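Local coordinates for protein citryl-CoA lyase (PDB 6HXP) that binds coenzyme A and probably cleaves citryl-CoA to acetyl-CoA and oxaloacetate, with a fold related to citrate synthase, at residues 107-112 / 125-130; 135-140 / 170-175; 154-157 / 161-164. One frame throughout, in Å; residues are numbered along the deposited sequence.

Contact 1. Residues 107-112 / 125-130; sequences MRFIQE and KEYLET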
# COMPACT_ATOMS: atom_id res chain seq x y z
N MET A 107 -11.10 -23.15 -1.30
CA MET A 107 -11.38 -23.66 0.05
C MET A 107 -12.88 -23.69 0.31
O MET A 107 -13.37 -24.64 0.90
CB MET A 107 -10.70 -22.80 1.12
CG MET A 107 -9.20 -23.03 1.23
SD MET A 107 -8.44 -22.07 2.54
CE MET A 107 -9.00 -22.97 4.02
N ARG A 108 -13.61 -22.66 -0.12
CA ARG A 108 -15.07 -22.65 0.10
C ARG A 108 -15.73 -23.78 -0.67
O ARG A 108 -16.58 -24.50 -0.14
CB ARG A 108 -15.62 -21.29 -0.35
CG ARG A 108 -17.05 -21.07 0.05
CD ARG A 108 -17.52 -19.70 -0.37
NE ARG A 108 -18.81 -19.42 0.26
CZ ARG A 108 -19.47 -18.28 0.15
NH1 ARG A 108 -19.00 -17.31 -0.62
NH2 ARG A 108 -20.62 -18.10 0.79
N PHE A 109 -15.32 -23.96 -1.94
CA PHE A 109 -15.88 -25.01 -2.79
C PHE A 109 -15.61 -26.42 -2.20
O PHE A 109 -16.53 -27.23 -2.12
CB PHE A 109 -15.24 -24.91 -4.19
CG PHE A 109 -15.53 -26.11 -5.06
CD1 PHE A 109 -16.80 -26.34 -5.54
CD2 PHE A 109 -14.53 -27.01 -5.37
CE1 PHE A 109 -17.07 -27.46 -6.33
CE2 PHE A 109 -14.80 -28.13 -6.16
CZ PHE A 109 -16.07 -28.36 -6.62
N ILE A 110 -14.37 -26.69 -1.80
CA ILE A 110 -13.99 -27.97 -1.24
C ILE A 110 -14.72 -28.21 0.08
O ILE A 110 -15.27 -29.30 0.30
CB ILE A 110 -12.46 -28.09 -1.09
CG1 ILE A 110 -11.81 -28.14 -2.48
CG2 ILE A 110 -12.09 -29.34 -0.28
CD1 ILE A 110 -10.35 -27.89 -2.46
N GLN A 111 -14.77 -27.20 0.95
CA GLN A 111 -15.44 -27.39 2.24
C GLN A 111 -16.93 -27.55 2.08
O GLN A 111 -17.51 -28.44 2.71
CB GLN A 111 -15.11 -26.25 3.19
CG GLN A 111 -13.65 -26.28 3.61
CD GLN A 111 -13.34 -25.12 4.51
OE1 GLN A 111 -14.19 -24.71 5.30
NE2 GLN A 111 -12.09 -24.66 4.50
N GLU A 112 -17.55 -26.73 1.24
CA GLU A 112 -18.99 -26.87 1.02
C GLU A 112 -19.33 -28.16 0.30
O GLU A 112 -20.35 -28.78 0.60
CB GLU A 112 -19.56 -25.62 0.32
CG GLU A 112 -19.55 -24.42 1.25
CD GLU A 112 -20.07 -23.11 0.69
OE1 GLU A 112 -20.44 -23.07 -0.50
OE2 GLU A 112 -20.10 -22.11 1.45
N LYS A 125 -21.59 -31.61 -12.37
CA LYS A 125 -22.62 -31.38 -13.40
C LYS A 125 -23.27 -30.00 -13.22
O LYS A 125 -23.31 -29.24 -14.18
CB LYS A 125 -23.68 -32.50 -13.36
CG LYS A 125 -24.71 -32.41 -14.47
CD LYS A 125 -25.34 -33.78 -14.77
CE LYS A 125 -26.16 -34.35 -13.63
NZ LYS A 125 -26.50 -35.78 -13.86
N GLU A 126 -23.66 -29.65 -11.99
CA GLU A 126 -24.24 -28.34 -11.68
C GLU A 126 -23.30 -27.18 -12.08
O GLU A 126 -23.76 -26.22 -12.68
CB GLU A 126 -24.62 -28.27 -10.19
CG GLU A 126 -25.28 -26.98 -9.72
CD GLU A 126 -25.27 -26.81 -8.21
OE1 GLU A 126 -26.36 -26.87 -7.60
OE2 GLU A 126 -24.16 -26.65 -7.64
N TYR A 127 -21.98 -27.28 -11.79
CA TYR A 127 -21.03 -26.22 -12.16
C TYR A 127 -20.82 -26.13 -13.65
O TYR A 127 -20.79 -25.03 -14.19
CB TYR A 127 -19.66 -26.41 -11.51
CG TYR A 127 -19.52 -25.69 -10.19
CD1 TYR A 127 -20.08 -26.21 -9.03
CD2 TYR A 127 -18.83 -24.49 -10.10
CE1 TYR A 127 -19.92 -25.57 -7.81
CE2 TYR A 127 -18.61 -23.88 -8.86
CZ TYR A 127 -19.20 -24.40 -7.73
OH TYR A 127 -19.09 -23.80 -6.51
N LEU A 128 -20.59 -27.27 -14.31
CA LEU A 128 -20.36 -27.28 -15.76
C LEU A 128 -21.58 -26.79 -16.52
O LEU A 128 -21.41 -26.09 -17.53
CB LEU A 128 -19.97 -28.69 -16.26
CG LEU A 128 -18.59 -29.20 -15.79
CD1 LEU A 128 -18.37 -30.62 -16.22
CD2 LEU A 128 -17.47 -28.33 -16.31
N GLU A 129 -22.79 -27.11 -16.04
CA GLU A 129 -24.05 -26.69 -16.67
C GLU A 129 -24.23 -25.17 -16.66
O GLU A 129 -24.67 -24.61 -17.67
CB GLU A 129 -25.26 -27.33 -15.98
CG GLU A 129 -25.56 -28.73 -16.49
CD GLU A 129 -26.66 -29.47 -15.75
OE1 GLU A 129 -27.02 -30.59 -16.19
OE2 GLU A 129 -27.15 -28.95 -14.72
N THR A 130 -23.91 -24.51 -15.54
CA THR A 130 -24.06 -23.06 -15.39
C THR A 130 -22.83 -22.25 -15.87
O THR A 130 -22.82 -21.03 -15.71
CB THR A 130 -24.43 -22.74 -13.93
OG1 THR A 130 -23.40 -23.23 -13.07
CG2 THR A 130 -25.78 -23.35 -13.54
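Phe109 and Tyr127 carry this contact by themselves. They form an edge-to-face (T-shaped) pair. The edge of the Phe109 ring points toward the face of the Tyr127 ring, with centroids 5.2 Å apart and planes at 77°. The touching edge of Phe109 is its CD1-CE1 side. Phe109 CE1 lies 3.7 Å from Tyr127 CE1, and Phe109 CD1 lies 3.6 Å from Tyr127 OH. Phe109 therefore meets only the outer part of the tyrosine, near CE1, CZ and the hydroxyl. The side chains reach out from the two helices and pass each other near their ends. The interaction is apolar and buries just 82 Å², both sides summed.

Ile134, whose contact with coenzyme A is established, touches both rings. Lys132, another coenzyme A-binding residue, touches Tyr127. The pair thus backs the coenzyme A site.

The helices stand well apart. The nearest CA atoms, those of Phe109 and Tyr127, are 10.8 Å from each other, and only two large aromatic side chains bridge that distance. Phe109 has CG anti to the backbone N (chi1 168°), which carries its ring off the helix toward Tyr127.

Each helix has a separate polar feature. Arg108 NE makes a hydrogen-bonded salt bridge to Glu112 OE2 at 3.2 Å, one helical turn further on. The carboxylate oxygen sits close to the guanidinium plane, but the N-H reaches it from above the carboxylate plane. On the other segment, the poorly ordered Thr130 follows the last helical residue. Thr130 OG1 donates to Glu126 O at 3.0 Å, where the helix ends.

The contact joins helix 101-116 to helix 120-129. Met107 and Ile110 pack on helix 188-198. Ile110 also touches helix 164-180, as does Leu128.

Contact 2. Residues 135-140 / 170-175; sequences PGYGHR and EDVAEE. With COA (coenzyme A), chain B.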
# COMPACT_ATOMS: atom_id res chain seq x y z
N PRO A 135 -13.33 -23.43 -8.93
CA PRO A 135 -12.07 -22.89 -8.41
C PRO A 135 -11.06 -23.94 -8.01
O PRO A 135 -11.42 -24.94 -7.39
CB PRO A 135 -12.50 -22.06 -7.20
CG PRO A 135 -13.76 -22.68 -6.77
CD PRO A 135 -14.45 -23.13 -8.02
N GLY A 136 -9.80 -23.68 -8.35
CA GLY A 136 -8.70 -24.59 -8.04
C GLY A 136 -8.41 -25.63 -9.10
O GLY A 136 -7.57 -26.50 -8.86
N TYR A 137 -9.06 -25.53 -10.30
CA TYR A 137 -8.88 -26.49 -11.37
C TYR A 137 -8.45 -25.80 -12.65
O TYR A 137 -8.88 -24.67 -12.94
CB TYR A 137 -10.16 -27.28 -11.61
CG TYR A 137 -10.53 -28.09 -10.39
CD1 TYR A 137 -11.28 -27.53 -9.36
CD2 TYR A 137 -10.02 -29.37 -10.20
CE1 TYR A 137 -11.47 -28.20 -8.16
CE2 TYR A 137 -10.29 -30.09 -9.04
CZ TYR A 137 -11.01 -29.50 -8.02
OH TYR A 137 -11.21 -30.14 -6.82
N GLY A 138 -7.65 -26.52 -13.42
CA GLY A 138 -7.13 -26.08 -14.70
C GLY A 138 -5.77 -25.41 -14.65
O GLY A 138 -5.41 -24.77 -13.67
N HIS A 139 -5.03 -25.51 -15.77
CA HIS A 139 -3.70 -24.90 -15.90
C HIS A 139 -3.42 -24.67 -17.37
O HIS A 139 -3.84 -25.48 -18.19
CB HIS A 139 -2.63 -25.82 -15.30
CG HIS A 139 -1.31 -25.15 -15.08
ND1 HIS A 139 -0.38 -25.01 -16.11
CD2 HIS A 139 -0.79 -24.60 -13.96
CE1 HIS A 139 0.67 -24.40 -15.57
NE2 HIS A 139 0.48 -24.16 -14.27
N ARG A 140 -2.73 -23.58 -17.71
CA ARG A 140 -2.41 -23.26 -19.11
C ARG A 140 -1.53 -24.32 -19.79
O ARG A 140 -1.67 -24.54 -21.00
CB ARG A 140 -1.73 -21.88 -19.24
CG ARG A 140 -2.64 -20.66 -19.14
CD ARG A 140 -3.57 -20.46 -20.34
NE ARG A 140 -2.83 -20.26 -21.59
CZ ARG A 140 -3.10 -20.88 -22.74
NH1 ARG A 140 -4.11 -21.74 -22.82
NH2 ARG A 140 -2.38 -20.63 -23.82
N GLU A 170 -9.44 -34.20 -5.34
CA GLU A 170 -8.95 -35.07 -6.44
C GLU A 170 -10.08 -35.76 -7.16
O GLU A 170 -10.02 -35.93 -8.39
CB GLU A 170 -7.92 -36.06 -5.90
CG GLU A 170 -6.68 -35.34 -5.41
CD GLU A 170 -5.41 -36.14 -5.49
OE1 GLU A 170 -5.31 -37.16 -4.77
OE2 GLU A 170 -4.56 -35.82 -6.35
N ASP A 171 -11.14 -36.17 -6.43
CA ASP A 171 -12.29 -36.79 -7.07
C ASP A 171 -12.94 -35.82 -8.05
O ASP A 171 -13.37 -36.24 -9.12
CB ASP A 171 -13.34 -37.24 -6.04
CG ASP A 171 -12.98 -38.51 -5.29
OD1 ASP A 171 -12.00 -39.18 -5.68
OD2 ASP A 171 -13.63 -38.79 -4.26
N VAL A 172 -13.01 -34.53 -7.71
CA VAL A 172 -13.59 -33.52 -8.60
C VAL A 172 -12.77 -33.40 -9.89
O VAL A 172 -13.37 -33.33 -10.96
CB VAL A 172 -13.75 -32.14 -7.87
CG1 VAL A 172 -13.96 -30.99 -8.85
CG2 VAL A 172 -14.88 -32.19 -6.84
N ALA A 173 -11.43 -33.43 -9.82
CA ALA A 173 -10.63 -33.34 -11.05
C ALA A 173 -10.93 -34.51 -11.97
O ALA A 173 -11.12 -34.34 -13.18
CB ALA A 173 -9.15 -33.33 -10.73
N GLU A 174 -11.00 -35.71 -11.40
CA GLU A 174 -11.28 -36.92 -12.18
C GLU A 174 -12.66 -36.82 -12.83
O GLU A 174 -12.81 -37.15 -14.02
CB GLU A 174 -11.16 -38.15 -11.26
CG GLU A 174 -11.47 -39.48 -11.92
CD GLU A 174 -11.09 -40.70 -11.10
OE1 GLU A 174 -11.04 -40.60 -9.86
OE2 GLU A 174 -10.89 -41.78 -11.71
N GLU A 175 -13.65 -36.35 -12.06
CA GLU A 175 -15.02 -36.20 -12.58
C GLU A 175 -15.14 -35.12 -13.66
O GLU A 175 -15.92 -35.30 -14.60
CB GLU A 175 -15.99 -35.92 -11.43
CG GLU A 175 -17.45 -35.88 -11.82
CD GLU A 175 -17.99 -37.17 -12.42
OE1 GLU A 175 -17.46 -38.26 -12.12
OE2 GLU A 175 -18.96 -37.07 -13.20
N1A COA B . -13.86 -25.18 -14.35
C2A COA B . -14.67 -25.45 -15.38
N3A COA B . -14.41 -25.36 -16.69
C4A COA B . -13.17 -24.92 -16.91
C5A COA B . -12.22 -24.60 -15.95
C6A COA B . -12.61 -24.75 -14.60
N6A COA B . -11.79 -24.50 -13.57
N7A COA B . -11.03 -24.20 -16.54
C8A COA B . -11.28 -24.31 -17.83
N9A COA B . -12.54 -24.75 -18.12
C1B COA B . -13.09 -25.07 -19.44
C2B COA B . -12.49 -24.30 -20.62
O2B COA B . -13.33 -23.21 -20.99
C3B COA B . -12.47 -25.39 -21.70
O3B COA B . -13.80 -25.58 -22.22
P3B COA B . -14.18 -26.13 -23.70
O7A COA B . -12.96 -26.35 -24.54
O8A COA B . -14.99 -27.42 -23.49
O9A COA B . -15.13 -25.07 -24.29
C4B COA B . -12.13 -26.63 -20.89
O4B COA B . -12.89 -26.46 -19.68
C5B COA B . -10.67 -26.83 -20.53
O5B COA B . -9.83 -26.55 -21.67
P1A COA B . -8.28 -26.10 -21.48
O1A COA B . -7.69 -25.70 -22.77
O2A COA B . -7.58 -27.28 -20.80
O3A COA B . -8.26 -24.88 -20.45
P2A COA B . -7.89 -23.34 -20.60
O4A COA B . -6.59 -23.19 -21.29
O5A COA B . -9.06 -22.69 -21.34
O6A COA B . -7.90 -22.68 -19.11
CBP COA B . -6.94 -21.42 -17.26
CCP COA B . -6.67 -22.33 -18.46
CDP COA B . -5.74 -21.54 -16.30
CEP COA B . -7.03 -19.98 -17.76
CAP COA B . -8.25 -21.78 -16.52
OAP COA B . -8.48 -23.18 -16.42
C9P COA B . -8.38 -21.12 -15.15
O9P COA B . -8.75 -19.95 -15.05
N8P COA B . -8.11 -21.89 -14.09
C7P COA B . -8.34 -21.45 -12.72
C6P COA B . -9.81 -21.46 -12.36
C5P COA B . -10.11 -20.70 -11.09
O5P COA B . -9.59 -21.02 -10.02
N4P COA B . -10.98 -19.70 -11.20
C3P COA B . -11.80 -19.21 -10.10
C2P COA B . -11.03 -18.39 -9.08
S1P COA B . -10.22 -17.04 -9.96
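Apolar contacts of the Tyr137 ring join the two segments. Val172 CG1 lies over one face in a CH-pi contact, 3.9 Å from the ring centroid and 30° off the normal. Val172 CG1 is closest to Tyr137 CZ, at 3.4 Å. Val172 has CG1 anti to the backbone N (chi1 163°), which places this methyl over the ring. Ala173 CB adds a contact 3.8 Å from Tyr137 CE2.

The polar bonds lead elsewhere. Tyr137 OH is hydrogen-bonded to Ala169 O, on helix 164-180 just before segment 170-175. A leucine in place of Tyr137 would probably leave Ala169 O without this partner and open a gap beside Val172.

Two bonds from this loop to coenzyme A use backbone atoms. Gly136 N donates to O5P at 3.1 Å in a nearly straight bond (168°). Tyr137 O accepts from the adenine N6A at 3.0 Å. The poorly ordered Arg140 reaches phosphate oxygen O4A through NH1 at 3.3 Å. Lys180 NZ and Ile134 O are further partners. A CB on Gly138 would clash with the pantetheine OAP.

In the chain the loop lies between helices 120-129 and 147-158. Phe109 touches Pro135, Tyr137 and Val172, packing helix 101-116 on the loop and helix 164-180.

Contact 3. Residues 154-157 / 161-164; sequences DIAR and FYGE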
# COMPACT_ATOMS: atom_id res chain seq x y z
N ASP A 154 1.35 -36.33 -2.52
CA ASP A 154 2.19 -37.49 -2.19
C ASP A 154 2.65 -37.37 -0.76
O ASP A 154 2.66 -38.38 -0.04
CB ASP A 154 3.45 -37.55 -3.09
CG ASP A 154 3.18 -37.99 -4.51
OD1 ASP A 154 2.07 -38.52 -4.78
OD2 ASP A 154 4.10 -37.81 -5.37
N ILE A 155 3.05 -36.18 -0.34
CA ILE A 155 3.48 -35.96 1.06
C ILE A 155 2.29 -36.22 2.00
O ILE A 155 2.43 -36.95 3.00
CB ILE A 155 4.05 -34.54 1.24
CG1 ILE A 155 5.37 -34.39 0.46
CG2 ILE A 155 4.30 -34.24 2.72
CD1 ILE A 155 5.72 -32.91 0.21
N ALA A 156 1.12 -35.66 1.66
CA ALA A 156 -0.08 -35.87 2.49
C ALA A 156 -0.37 -37.38 2.64
O ALA A 156 -0.72 -37.81 3.72
CB ALA A 156 -1.25 -35.19 1.87
N ARG A 157 -0.19 -38.17 1.57
CA ARG A 157 -0.45 -39.61 1.65
C ARG A 157 0.63 -40.33 2.48
O ARG A 157 0.29 -41.19 3.30
CB ARG A 157 -0.52 -40.24 0.25
CG ARG A 157 -1.79 -39.93 -0.52
CD ARG A 157 -1.76 -40.62 -1.87
NE ARG A 157 -2.92 -40.32 -2.72
CZ ARG A 157 -4.12 -40.89 -2.60
NH1 ARG A 157 -4.35 -41.77 -1.63
NH2 ARG A 157 -5.09 -40.57 -3.43
N PHE A 161 -1.97 -37.96 6.34
CA PHE A 161 -2.69 -36.72 6.53
C PHE A 161 -3.84 -36.62 5.53
O PHE A 161 -4.89 -36.05 5.85
CB PHE A 161 -1.72 -35.53 6.34
CG PHE A 161 -2.38 -34.19 6.26
CD1 PHE A 161 -2.84 -33.69 5.06
CD2 PHE A 161 -2.50 -33.41 7.38
CE1 PHE A 161 -3.45 -32.44 4.99
CE2 PHE A 161 -3.05 -32.14 7.30
CZ PHE A 161 -3.55 -31.68 6.12
N TYR A 162 -3.64 -37.12 4.32
CA TYR A 162 -4.63 -37.12 3.26
C TYR A 162 -5.97 -37.61 3.79
O TYR A 162 -6.06 -38.73 4.29
CB TYR A 162 -4.12 -38.01 2.11
CG TYR A 162 -4.93 -37.96 0.84
CD1 TYR A 162 -6.09 -38.72 0.70
CD2 TYR A 162 -4.49 -37.23 -0.26
CE1 TYR A 162 -6.78 -38.76 -0.51
CE2 TYR A 162 -5.15 -37.30 -1.48
CZ TYR A 162 -6.33 -38.01 -1.58
OH TYR A 162 -6.98 -38.05 -2.79
N GLY A 163 -6.99 -36.77 3.67
CA GLY A 163 -8.31 -37.09 4.18
C GLY A 163 -9.43 -36.73 3.24
O GLY A 163 -9.24 -36.66 2.03
N GLU A 164 -10.59 -36.49 3.82
CA GLU A 164 -11.83 -36.27 3.06
C GLU A 164 -11.77 -35.07 2.12
O GLU A 164 -12.29 -35.14 1.01
CB GLU A 164 -13.05 -36.15 4.00
CG GLU A 164 -13.00 -35.00 5.00
CD GLU A 164 -14.13 -34.98 6.01
OE1 GLU A 164 -15.11 -35.73 5.82
OE2 GLU A 164 -14.05 -34.20 6.99
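The guanidinium of Arg157 stacks over one face of the Tyr162 ring. This is one of two modelled conformers of the arginine. The group centres are 3.9 Å apart and the planes differ by 24°. This is a cation-pi stack, with Arg157 CZ 4.0 Å from the ring centroid and 19° off the normal. The overlap is shifted toward the phenol rim, and Arg157 NH2 lies 3.4 Å from Tyr162 CZ. NH2 also comes near the tyrosine hydroxyl, but the angle is too poor for a hydrogen bond. At the edge of the same ring, near its plane, sits the methyl of Ala156. That methyl also touches the Phe161 ring, with Ala156 CB 3.9 Å from Phe161 CD1.

The two side chains extend alongside each other in one direction. The arginine chain is extended from CG to NE. Tyr162 has CG anti to the backbone N (chi1 -171°), which lays the ring along the arginine chain. Arg157 CG also rests against the ring, 3.8 Å from Tyr162 CD2. The Tyr162 hydroxyl is hydrogen-bonded to Glu170, which also makes a long, weak ion pair with Arg157.

Two backbone bonds hold the turn. Ala156 O accepts from Phe161 N at 2.9 Å, almost head-on to the carbonyl. It also accepts from Tyr162 N at 3.1 Å, from well above the carbonyl plane.

Phe161 packs on Ile195 of helix 188-198 and on Met53 of helix 48-60. The segments form a tight turn between two consecutive helices: helix 147-158 ends, the chain turns back on the carbonyl of Ala156, and Gly163 stands at the N-cap of helix 164-180.

How the contacts relate
Contact 2 is the buried one, while contacts 1 and 3 are partly buried. Phe109 joins contacts 1 and 2 in one aromatic and aliphatic cluster behind the coenzyme A site. Contact 3 lies about 17 Å from contact 2, centre to centre, yet a probable hydrogen bond between Glu170 and Tyr162 links them. Helix 164-180 carries segment 170-175 and starts where contact 3 ends. The chemistry differs with place. Contacts 1 and 2 join their segments by apolar ring packing alone, and contact 2 adds polar bonds to coenzyme A. Contact 3 combines backbone bonds with a charged stack on exposed Arg157.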